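Local coordinates for lovastatin nonaketide synthase, polyketide synthase component (Aspergillus terreus, PDB 7CPX), which builds the dihydromonacolin L backbone of lovastatin from malonyl-CoA, as the iterative multidomain polyketide synthase that works together with LovC, at residues D39-I44 / Y69-Q74; D1269-A1274 / A1815-M1820; S2146-T2151 / L2366-A2371. The protein carries 2 engineered substitutions. All blocks are in the same frame, centred on the assembly; numbering follows the deposited sequence.

Interaction 1: D39-I44 / Y69-Q74; sequences DVQSRI and YAYVLQ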
loop_
_atom_site.group_PDB
_atom_site.type_symbol
_atom_site.label_atom_id
_atom_site.label_comp_id
_atom_site.label_asym_id
_atom_site.label_seq_id
_atom_site.Cartn_x
_atom_site.Cartn_y
_atom_site.Cartn_z
ATOM N N ASP A 39 -41.033 -12.289 0.473
ATOM C CA ASP A 39 -39.983 -11.286 0.298
ATOM C C ASP A 39 -38.633 -11.981 0.435
ATOM O O ASP A 39 -37.938 -11.888 1.449
ATOM C CB ASP A 39 -40.142 -10.160 1.312
ATOM C CG ASP A 39 -39.234 -8.984 1.022
ATOM O OD1 ASP A 39 -38.574 -8.990 -0.038
ATOM O OD2 ASP A 39 -39.180 -8.053 1.852
ATOM N N VAL A 40 -38.260 -12.697 -0.626
ATOM C CA VAL A 40 -37.032 -13.484 -0.608
ATOM C C VAL A 40 -35.807 -12.579 -0.587
ATOM O O VAL A 40 -34.803 -12.891 0.063
ATOM C CB VAL A 40 -37.004 -14.436 -1.814
ATOM C CG1 VAL A 40 -35.642 -15.059 -1.948
ATOM C CG2 VAL A 40 -38.064 -15.508 -1.664
ATOM N N GLN A 41 -35.862 -11.458 -1.299
ATOM C CA GLN A 41 -34.687 -10.614 -1.451
ATOM C C GLN A 41 -34.182 -10.147 -0.092
ATOM O O GLN A 41 -34.955 -9.904 0.837
ATOM C CB GLN A 41 -35.006 -9.408 -2.331
ATOM C CG GLN A 41 -35.882 -8.365 -1.663
ATOM C CD GLN A 41 -35.077 -7.258 -1.017
ATOM O OE1 GLN A 41 -34.946 -7.199 0.205
ATOM N NE2 GLN A 41 -34.533 -6.369 -1.838
ATOM N N SER A 42 -32.862 -10.023 0.014
ATOM C CA SER A 42 -32.228 -9.623 1.259
ATOM C C SER A 42 -30.920 -8.915 0.944
ATOM O O SER A 42 -30.400 -8.994 -0.172
ATOM C CB SER A 42 -31.973 -10.829 2.169
ATOM O OG SER A 42 -31.126 -11.772 1.535
ATOM N N ARG A 43 -30.396 -8.220 1.947
ATOM C CA ARG A 43 -29.108 -7.560 1.803
ATOM C C ARG A 43 -28.041 -8.588 1.457
ATOM O O ARG A 43 -28.047 -9.711 1.969
ATOM C CB ARG A 43 -28.742 -6.834 3.097
ATOM C CG ARG A 43 -27.727 -5.714 2.932
ATOM C CD ARG A 43 -28.401 -4.409 2.542
ATOM N NE ARG A 43 -27.484 -3.278 2.617
ATOM C CZ ARG A 43 -27.845 -2.010 2.465
ATOM N NH1 ARG A 43 -29.103 -1.672 2.232
ATOM N NH2 ARG A 43 -26.922 -1.058 2.552
ATOM N N ILE A 44 -27.127 -8.205 0.572
ATOM C CA ILE A 44 -26.052 -9.098 0.148
ATOM C C ILE A 44 -25.326 -9.591 1.394
ATOM O O ILE A 44 -24.672 -8.791 2.078
ATOM C CB ILE A 44 -25.076 -8.401 -0.812
ATOM C CG1 ILE A 44 -25.822 -7.724 -1.965
ATOM C CG2 ILE A 44 -24.085 -9.409 -1.356
ATOM C CD1 ILE A 44 -26.731 -8.641 -2.737
ATOM N N TYR A 69 -29.178 -5.032 -2.481
ATOM C CA TYR A 69 -30.036 -6.177 -2.233
ATOM C C TYR A 69 -29.973 -7.132 -3.414
ATOM O O TYR A 69 -29.564 -6.766 -4.520
ATOM C CB TYR A 69 -31.489 -5.753 -2.002
ATOM C CG TYR A 69 -31.666 -4.660 -0.975
ATOM C CD1 TYR A 69 -31.721 -4.955 0.378
ATOM C CD2 TYR A 69 -31.787 -3.335 -1.361
ATOM C CE1 TYR A 69 -31.885 -3.960 1.319
ATOM C CE2 TYR A 69 -31.952 -2.333 -0.428
ATOM C CZ TYR A 69 -32.001 -2.650 0.911
ATOM O OH TYR A 69 -32.165 -1.652 1.845
ATOM N N ALA A 70 -30.389 -8.367 -3.166
ATOM C CA ALA A 70 -30.452 -9.376 -4.210
ATOM C C ALA A 70 -31.215 -10.575 -3.674
ATOM O O ALA A 70 -31.297 -10.792 -2.462
ATOM C CB ALA A 70 -29.057 -9.796 -4.675
ATOM N N TYR A 71 -31.774 -11.350 -4.600
ATOM C CA TYR A 71 -32.453 -12.598 -4.265
ATOM C C TYR A 71 -31.383 -13.683 -4.178
ATOM O O TYR A 71 -31.155 -14.468 -5.102
ATOM C CB TYR A 71 -33.525 -12.917 -5.296
ATOM C CG TYR A 71 -34.650 -11.903 -5.352
ATOM C CD1 TYR A 71 -34.436 -10.626 -5.845
ATOM C CD2 TYR A 71 -35.927 -12.229 -4.920
ATOM C CE1 TYR A 71 -35.459 -9.702 -5.902
ATOM C CE2 TYR A 71 -36.955 -11.310 -4.973
ATOM C CZ TYR A 71 -36.718 -10.049 -5.467
ATOM O OH TYR A 71 -37.742 -9.131 -5.519
ATOM N N VAL A 72 -30.710 -13.709 -3.040
ATOM C CA VAL A 72 -29.526 -14.531 -2.829
ATOM C C VAL A 72 -29.935 -15.898 -2.305
ATOM O O VAL A 72 -30.922 -16.044 -1.576
ATOM C CB VAL A 72 -28.551 -13.830 -1.859
ATOM C CG1 VAL A 72 -27.290 -14.652 -1.676
ATOM C CG2 VAL A 72 -28.207 -12.438 -2.362
ATOM N N LEU A 73 -29.166 -16.916 -2.684
ATOM C CA LEU A 73 -29.376 -18.253 -2.151
ATOM C C LEU A 73 -29.009 -18.295 -0.673
ATOM O O LEU A 73 -28.034 -17.677 -0.238
ATOM C CB LEU A 73 -28.539 -19.273 -2.921
ATOM C CG LEU A 73 -28.813 -19.379 -4.421
ATOM C CD1 LEU A 73 -27.877 -20.382 -5.067
ATOM C CD2 LEU A 73 -30.251 -19.763 -4.676
ATOM N N GLN A 74 -29.799 -19.036 0.101
ATOM C CA GLN A 74 -29.565 -19.199 1.527
ATOM C C GLN A 74 -28.683 -20.401 1.837
ATOM O O GLN A 74 -28.751 -20.941 2.947
ATOM C CB GLN A 74 -30.900 -19.319 2.268
ATOM C CG GLN A 74 -31.719 -18.035 2.289
ATOM C CD GLN A 74 -32.246 -17.649 0.921
ATOM O OE1 GLN A 74 -32.301 -18.473 0.008
ATOM N NE2 GLN A 74 -32.633 -16.387 0.771
#
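The first torsion of Y71 (chi1 -64°, CG anti to the carbonyl carbon) starts its ring toward Q41, whose CB sits 3.5 Å from the ring centroid and almost exactly above one face, a CH-pi contact. V40 adds its CB at 4.0 Å from Y71 CD2. In Q41, CG is held between the backbone N and the carbonyl carbon (chi1 72°); from there the chain bends at chi2 and NE2 comes within 3.1 Å of Y69 CB, although that amide nitrogen is hydrogen-bonded to the carbonyl of G230. Both backbone hydrogen bonds between the segments fall on S42 and A70, an antiparallel hydrogen-bonded pair: S42 N donates to A70 O at 3.0 Å in a nearly straight bond (172°), and A70 N returns one to S42 O at 3.1 Å. R43 and Y69 form the next, non-hydrogen-bonded pair. R43 runs obliquely past Y69, its guanidinium nearly perpendicular to the phenol ring and salt-bridged to D52. I44 CD1 packs on A70 CB, and I44 CD1 also lies 4.1 Å from V72 CG2; F217 of helix 214-222 covers I44 and A70. The chain turns away at Y71, the centre of an inverse gamma turn. What results is a short antiparallel two-stranded ribbon within the thiolase-type ketosynthase fold, with the Y71 side chain about 7 Å from that of H367, a predicted catalytic histidine.

Interaction 2: D1269-A1274 / A1815-M1820; sequences DHAMFA and ARNNRM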
loop_
_atom_site.group_PDB
_atom_site.type_symbol
_atom_site.label_atom_id
_atom_site.label_comp_id
_atom_site.label_asym_id
_atom_site.label_seq_id
_atom_site.Cartn_x
_atom_site.Cartn_y
_atom_site.Cartn_z
ATOM N N ASP A 1269 4.201 42.928 -8.707
ATOM C CA ASP A 1269 4.770 43.985 -7.886
ATOM C C ASP A 1269 3.782 45.110 -7.606
ATOM O O ASP A 1269 2.990 45.497 -8.469
ATOM C CB ASP A 1269 6.078 44.517 -8.477
ATOM C CG ASP A 1269 7.207 43.513 -8.385
ATOM O OD1 ASP A 1269 6.973 42.399 -7.870
ATOM O OD2 ASP A 1269 8.330 43.836 -8.825
ATOM N N HIS A 1270 3.834 45.629 -6.384
ATOM C CA HIS A 1270 3.010 46.761 -5.979
ATOM C C HIS A 1270 3.737 48.071 -6.259
ATOM O O HIS A 1270 4.710 48.410 -5.579
ATOM C CB HIS A 1270 2.544 46.637 -4.530
ATOM C CG HIS A 1270 1.408 47.545 -4.183
ATOM N ND1 HIS A 1270 0.191 47.494 -4.829
ATOM C CD2 HIS A 1270 1.302 48.527 -3.260
ATOM C CE1 HIS A 1270 -0.616 48.404 -4.316
ATOM N NE2 HIS A 1270 0.034 49.044 -3.361
ATOM N N ALA A 1271 3.261 48.809 -7.263
ATOM C CA ALA A 1271 3.926 50.016 -7.735
ATOM C C ALA A 1271 3.408 51.277 -7.056
ATOM O O ALA A 1271 3.436 52.357 -7.658
ATOM C CB ALA A 1271 3.774 50.132 -9.252
ATOM N N MET A 1272 2.937 51.173 -5.812
ATOM C CA MET A 1272 2.341 52.334 -5.160
ATOM C C MET A 1272 3.358 53.457 -4.997
ATOM O O MET A 1272 3.052 54.626 -5.259
ATOM C CB MET A 1272 1.756 51.932 -3.806
ATOM C CG MET A 1272 2.787 51.530 -2.760
ATOM S SD MET A 1272 2.028 51.105 -1.182
ATOM C CE MET A 1272 3.397 51.397 -0.067
ATOM N N PHE A 1273 4.577 53.120 -4.585
ATOM C CA PHE A 1273 5.584 54.143 -4.332
ATOM C C PHE A 1273 5.883 54.929 -5.601
ATOM O O PHE A 1273 5.940 54.372 -6.701
ATOM C CB PHE A 1273 6.871 53.510 -3.803
ATOM C CG PHE A 1273 6.802 53.087 -2.362
ATOM C CD1 PHE A 1273 6.351 53.955 -1.386
ATOM C CD2 PHE A 1273 7.199 51.819 -1.987
ATOM C CE1 PHE A 1273 6.297 53.566 -0.066
ATOM C CE2 PHE A 1273 7.144 51.423 -0.669
ATOM C CZ PHE A 1273 6.693 52.297 0.294
ATOM N N ALA A 1274 6.078 56.234 -5.438
ATOM C CA ALA A 1274 6.428 57.107 -6.547
ATOM C C ALA A 1274 7.173 58.315 -6.002
ATOM O O ALA A 1274 7.048 58.660 -4.824
ATOM C CB ALA A 1274 5.188 57.553 -7.326
ATOM N N ALA A 1815 13.655 52.108 -6.349
ATOM C CA ALA A 1815 14.441 51.724 -5.182
ATOM C C ALA A 1815 13.537 51.256 -4.047
ATOM O O ALA A 1815 13.637 50.114 -3.581
ATOM C CB ALA A 1815 15.313 52.894 -4.728
ATOM N N ARG A 1816 12.629 52.123 -3.596
ATOM C CA ARG A 1816 11.764 51.752 -2.482
ATOM C C ARG A 1816 10.676 50.775 -2.905
ATOM O O ARG A 1816 10.226 49.970 -2.084
ATOM C CB ARG A 1816 11.147 52.999 -1.850
ATOM C CG ARG A 1816 10.325 53.853 -2.789
ATOM C CD ARG A 1816 9.729 55.024 -2.034
ATOM N NE ARG A 1816 10.110 56.321 -2.578
ATOM C CZ ARG A 1816 9.276 57.182 -3.149
ATOM N NH1 ARG A 1816 7.987 56.911 -3.293
ATOM N NH2 ARG A 1816 9.743 58.350 -3.576
ATOM N N ASN A 1817 10.246 50.812 -4.168
ATOM C CA ASN A 1817 9.348 49.770 -4.656
ATOM C C ASN A 1817 10.011 48.405 -4.560
ATOM O O ASN A 1817 9.392 47.432 -4.112
ATOM C CB ASN A 1817 8.937 50.056 -6.101
ATOM C CG ASN A 1817 7.973 51.213 -6.216
ATOM O OD1 ASN A 1817 8.377 52.357 -6.418
ATOM N ND2 ASN A 1817 6.684 50.922 -6.084
ATOM N N ASN A 1818 11.276 48.318 -4.973
ATOM C CA ASN A 1818 12.020 47.074 -4.851
ATOM C C ASN A 1818 12.194 46.686 -3.392
ATOM O O ASN A 1818 12.108 45.506 -3.043
ATOM C CB ASN A 1818 13.378 47.214 -5.535
ATOM C CG ASN A 1818 13.276 47.176 -7.045
ATOM O OD1 ASN A 1818 12.346 46.595 -7.602
ATOM N ND2 ASN A 1818 14.236 47.798 -7.718
ATOM N N ARG A 1819 12.448 47.664 -2.523
ATOM C CA ARG A 1819 12.580 47.357 -1.104
ATOM C C ARG A 1819 11.294 46.748 -0.559
ATOM O O ARG A 1819 11.323 45.739 0.154
ATOM C CB ARG A 1819 12.957 48.615 -0.321
ATOM C CG ARG A 1819 14.429 48.973 -0.417
ATOM C CD ARG A 1819 14.834 50.007 0.620
ATOM N NE ARG A 1819 14.582 51.372 0.175
ATOM C CZ ARG A 1819 15.402 52.069 -0.599
ATOM N NH1 ARG A 1819 16.525 51.548 -1.064
ATOM N NH2 ARG A 1819 15.085 53.320 -0.918
ATOM N N MET A 1820 10.152 47.342 -0.900
ATOM C CA MET A 1820 8.877 46.824 -0.416
ATOM C C MET A 1820 8.598 45.435 -0.977
ATOM O O MET A 1820 8.152 44.540 -0.249
ATOM C CB MET A 1820 7.747 47.784 -0.786
ATOM C CG MET A 1820 6.361 47.299 -0.389
ATOM S SD MET A 1820 5.052 48.439 -0.870
ATOM C CE MET A 1820 5.263 48.469 -2.649
#
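F1273 and N1817 bring the backbones closest, their CA atoms 5.8 Å apart, where the irregular segment 1269-1274 passes the helical segment 1815-1820 shortly before the chain enters strand 1275-1280. The F1273 ring is the centre of the contact and is covered on both faces. Over one lies R1816 CD, 3.9 Å from the ring centroid and 29° off its normal, a CH-pi contact; on the opposite face lies the methyl CE of the neighbouring M1272. M1820 comes in obliquely, its SD 4.6 Å from the centroid in a Met-aromatic contact, while its CB lies at the ring edge. The same sulfur is 3.5 Å from M1272 CE, and the M1820 methyl turns to H1270, whose CB it meets at 3.8 Å. Beyond the ring, the R1816 chain bends at chi3 (122°), which places NE; the guanidinium beyond has its edge toward A1274 O, which lies near its plane. NH1 is modelled only 2.5 Å from A1274 O, too short to be taken literally, and NH2 makes a weak bond to the same oxygen. NE is salt-bridged to D1813, which helps to fix the arginine. E2365 and L2369 of helix 2363-2385 close over the cluster. An aromatic ring between aliphatic chains thus ties the loop to helix 1814-1822, next to the antiparallel strands 1275-1280 and 1804-1811 of a mixed sheet whose parallel strands are consistent with a Rossmann-type subdomain.

Interaction 3: S2146-T2151 / L2366-A2371; sequences SIDAET and LHTLFA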
loop_
_atom_site.group_PDB
_atom_site.type_symbol
_atom_site.label_atom_id
_atom_site.label_comp_id
_atom_site.label_asym_id
_atom_site.label_seq_id
_atom_site.Cartn_x
_atom_site.Cartn_y
_atom_site.Cartn_z
ATOM N N SER A 2146 13.845 44.444 2.739
ATOM C CA SER A 2146 12.714 45.294 3.073
ATOM C C SER A 2146 13.167 46.460 3.944
ATOM O O SER A 2146 14.077 46.337 4.768
ATOM C CB SER A 2146 11.634 44.489 3.794
ATOM O OG SER A 2146 10.503 45.294 4.071
ATOM N N ILE A 2147 12.512 47.606 3.754
ATOM C CA ILE A 2147 12.877 48.801 4.505
ATOM C C ILE A 2147 12.735 48.558 6.000
ATOM O O ILE A 2147 13.543 49.048 6.798
ATOM C CB ILE A 2147 12.018 49.994 4.044
ATOM C CG1 ILE A 2147 12.585 51.307 4.581
ATOM C CG2 ILE A 2147 10.589 49.821 4.508
ATOM C CD1 ILE A 2147 13.872 51.726 3.918
ATOM N N ASP A 2148 11.713 47.804 6.404
ATOM C CA ASP A 2148 11.446 47.516 7.806
ATOM C C ASP A 2148 11.912 46.122 8.210
ATOM O O ASP A 2148 11.410 45.570 9.194
ATOM C CB ASP A 2148 9.955 47.678 8.102
ATOM C CG ASP A 2148 9.089 46.761 7.262
ATOM O OD1 ASP A 2148 9.640 46.029 6.414
ATOM O OD2 ASP A 2148 7.854 46.771 7.453
ATOM N N ALA A 2149 12.846 45.534 7.462
ATOM C CA ALA A 2149 13.394 44.243 7.860
ATOM C C ALA A 2149 14.217 44.358 9.135
ATOM O O ALA A 2149 14.274 43.409 9.926
ATOM C CB ALA A 2149 14.246 43.663 6.733
ATOM N N GLU A 2150 14.853 45.503 9.351
ATOM C CA GLU A 2150 15.720 45.734 10.495
ATOM C C GLU A 2150 15.098 46.775 11.417
ATOM O O GLU A 2150 14.143 47.469 11.061
ATOM C CB GLU A 2150 17.108 46.196 10.031
ATOM C CG GLU A 2150 18.246 45.793 10.953
ATOM C CD GLU A 2150 18.500 44.300 10.946
ATOM O OE1 GLU A 2150 17.801 43.580 10.202
ATOM O OE2 GLU A 2150 19.399 43.847 11.684
ATOM N N THR A 2151 15.655 46.872 12.621
ATOM C CA THR A 2151 15.207 47.884 13.567
ATOM C C THR A 2151 15.381 49.273 12.966
ATOM O O THR A 2151 16.412 49.578 12.360
ATOM C CB THR A 2151 15.989 47.772 14.875
ATOM O OG1 THR A 2151 15.668 46.535 15.523
ATOM C CG2 THR A 2151 15.650 48.931 15.799
ATOM N N LEU A 2366 1.316 50.484 4.380
ATOM C CA LEU A 2366 1.381 51.814 4.972
ATOM C C LEU A 2366 2.523 51.905 5.974
ATOM O O LEU A 2366 3.204 52.933 6.064
ATOM C CB LEU A 2366 0.056 52.163 5.645
ATOM C CG LEU A 2366 0.062 53.453 6.468
ATOM C CD1 LEU A 2366 0.490 54.637 5.621
ATOM C CD2 LEU A 2366 -1.304 53.701 7.064
ATOM N N HIS A 2367 2.739 50.839 6.748
ATOM C CA HIS A 2367 3.884 50.811 7.651
ATOM C C HIS A 2367 5.187 50.924 6.872
ATOM O O HIS A 2367 6.106 51.638 7.283
ATOM C CB HIS A 2367 3.868 49.529 8.482
ATOM C CG HIS A 2367 2.661 49.389 9.353
ATOM N ND1 HIS A 2367 2.331 48.209 9.983
ATOM C CD2 HIS A 2367 1.706 50.281 9.703
ATOM C CE1 HIS A 2367 1.223 48.381 10.682
ATOM N NE2 HIS A 2367 0.823 49.629 10.529
ATOM N N THR A 2368 5.281 50.217 5.746
ATOM C CA THR A 2368 6.470 50.302 4.904
ATOM C C THR A 2368 6.658 51.715 4.364
ATOM O O THR A 2368 7.782 52.228 4.316
ATOM C CB THR A 2368 6.361 49.301 3.753
ATOM O OG1 THR A 2368 6.110 47.992 4.278
ATOM C CG2 THR A 2368 7.640 49.268 2.932
ATOM N N LEU A 2369 5.569 52.351 3.936
ATOM C CA LEU A 2369 5.650 53.716 3.424
ATOM C C LEU A 2369 6.127 54.678 4.504
ATOM O O LEU A 2369 6.991 55.528 4.255
ATOM C CB LEU A 2369 4.284 54.138 2.882
ATOM C CG LEU A 2369 4.010 55.624 2.651
ATOM C CD1 LEU A 2369 5.021 56.240 1.704
ATOM C CD2 LEU A 2369 2.603 55.800 2.112
ATOM N N PHE A 2370 5.584 54.551 5.714
ATOM C CA PHE A 2370 6.030 55.395 6.817
ATOM C C PHE A 2370 7.490 55.126 7.151
ATOM O O PHE A 2370 8.249 56.054 7.457
ATOM C CB PHE A 2370 5.149 55.159 8.043
ATOM C CG PHE A 2370 5.590 55.920 9.257
ATOM C CD1 PHE A 2370 6.530 55.389 10.118
ATOM C CD2 PHE A 2370 5.064 57.167 9.535
ATOM C CE1 PHE A 2370 6.940 56.085 11.229
ATOM C CE2 PHE A 2370 5.468 57.869 10.648
ATOM C CZ PHE A 2370 6.408 57.328 11.498
ATOM N N ALA A 2371 7.898 53.859 7.114
ATOM C CA ALA A 2371 9.285 53.511 7.386
ATOM C C ALA A 2371 10.210 54.165 6.377
ATOM O O ALA A 2371 11.251 54.727 6.735
ATOM C CB ALA A 2371 9.455 51.995 7.343
#
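I2147 sets its side chain against T2368 and A2371, and the contact belongs to the ketoreductase domain, a Rossmann fold: a type I beta turn from S2146 to A2149, ahead of strand 2158-2162, rests on the long helix 2363-2385. The isoleucine can be followed outward as an example of how a branched residue divides its work. Its CB aims at the helix but stays back from it, and the two branches do the touching. CG2, held between the backbone N and the carbonyl carbon, enters between two residues one helical turn apart: it meets T2368 CG2 at 3.4 Å and A2371 CB at 3.7 Å. I2147 CG1, anti to the backbone N (chi1 -167°), has the backbone carbon C of A2371 4.1 Å away. CD1, the tip, leaves this pair of segments and comes to lie beside R1819 of helix 1814-1822; E2372 and V2375, farther along helix 2363-2385, also touch the isoleucine. On the helix side, the first torsion of T2368 puts OG1 anti to the carbonyl carbon, hydrogen-bonded to the backbone oxygen of H2364, and leaves the methyl CG2 facing I2147. D2148 approaches T2368 roughly crosswise, its OD2 3.8 Å from T2368 OG1, and its CB is 4.4 Å from A2371 CB. No hydrogen bond spans the two segments. The carboxylate of D2148 has two other partners, one on each oxygen. The indole nitrogen NE1 of W2175, on helix 2167-2178, bonds to OD2. Within the turn, which is closed by the bond from A2149 N to S2146 O, the S2146 hydroxyl OG donates to D2148 OD1 at 2.6 Å, nearly along the C-O axis.

Interactions 2 and 3 form one continuous packed region, their centres about 12 Å apart, joined by helix 2363-2385 and by direct contacts of R1819 with I2147 and S2146. F1273 CE1 of interaction 2 lies 3.5 Å from CD1 of L2369 on that helix, M1820 CB is 4.0 Å from T2368 CG2, and R1819 NE is 3.8 Å from I2147 CD1. The loop 1269-1274 and helix 1814-1822 are thereby docked against the NADP-binding ketoreductase domain, though away from its annotated sites. Interaction 1, in the ketosynthase, touches neither: centres are about 73 and 74 Å away, nearest atoms about 55 and 57 Å. It alone of the three lies near a predicted catalytic residue.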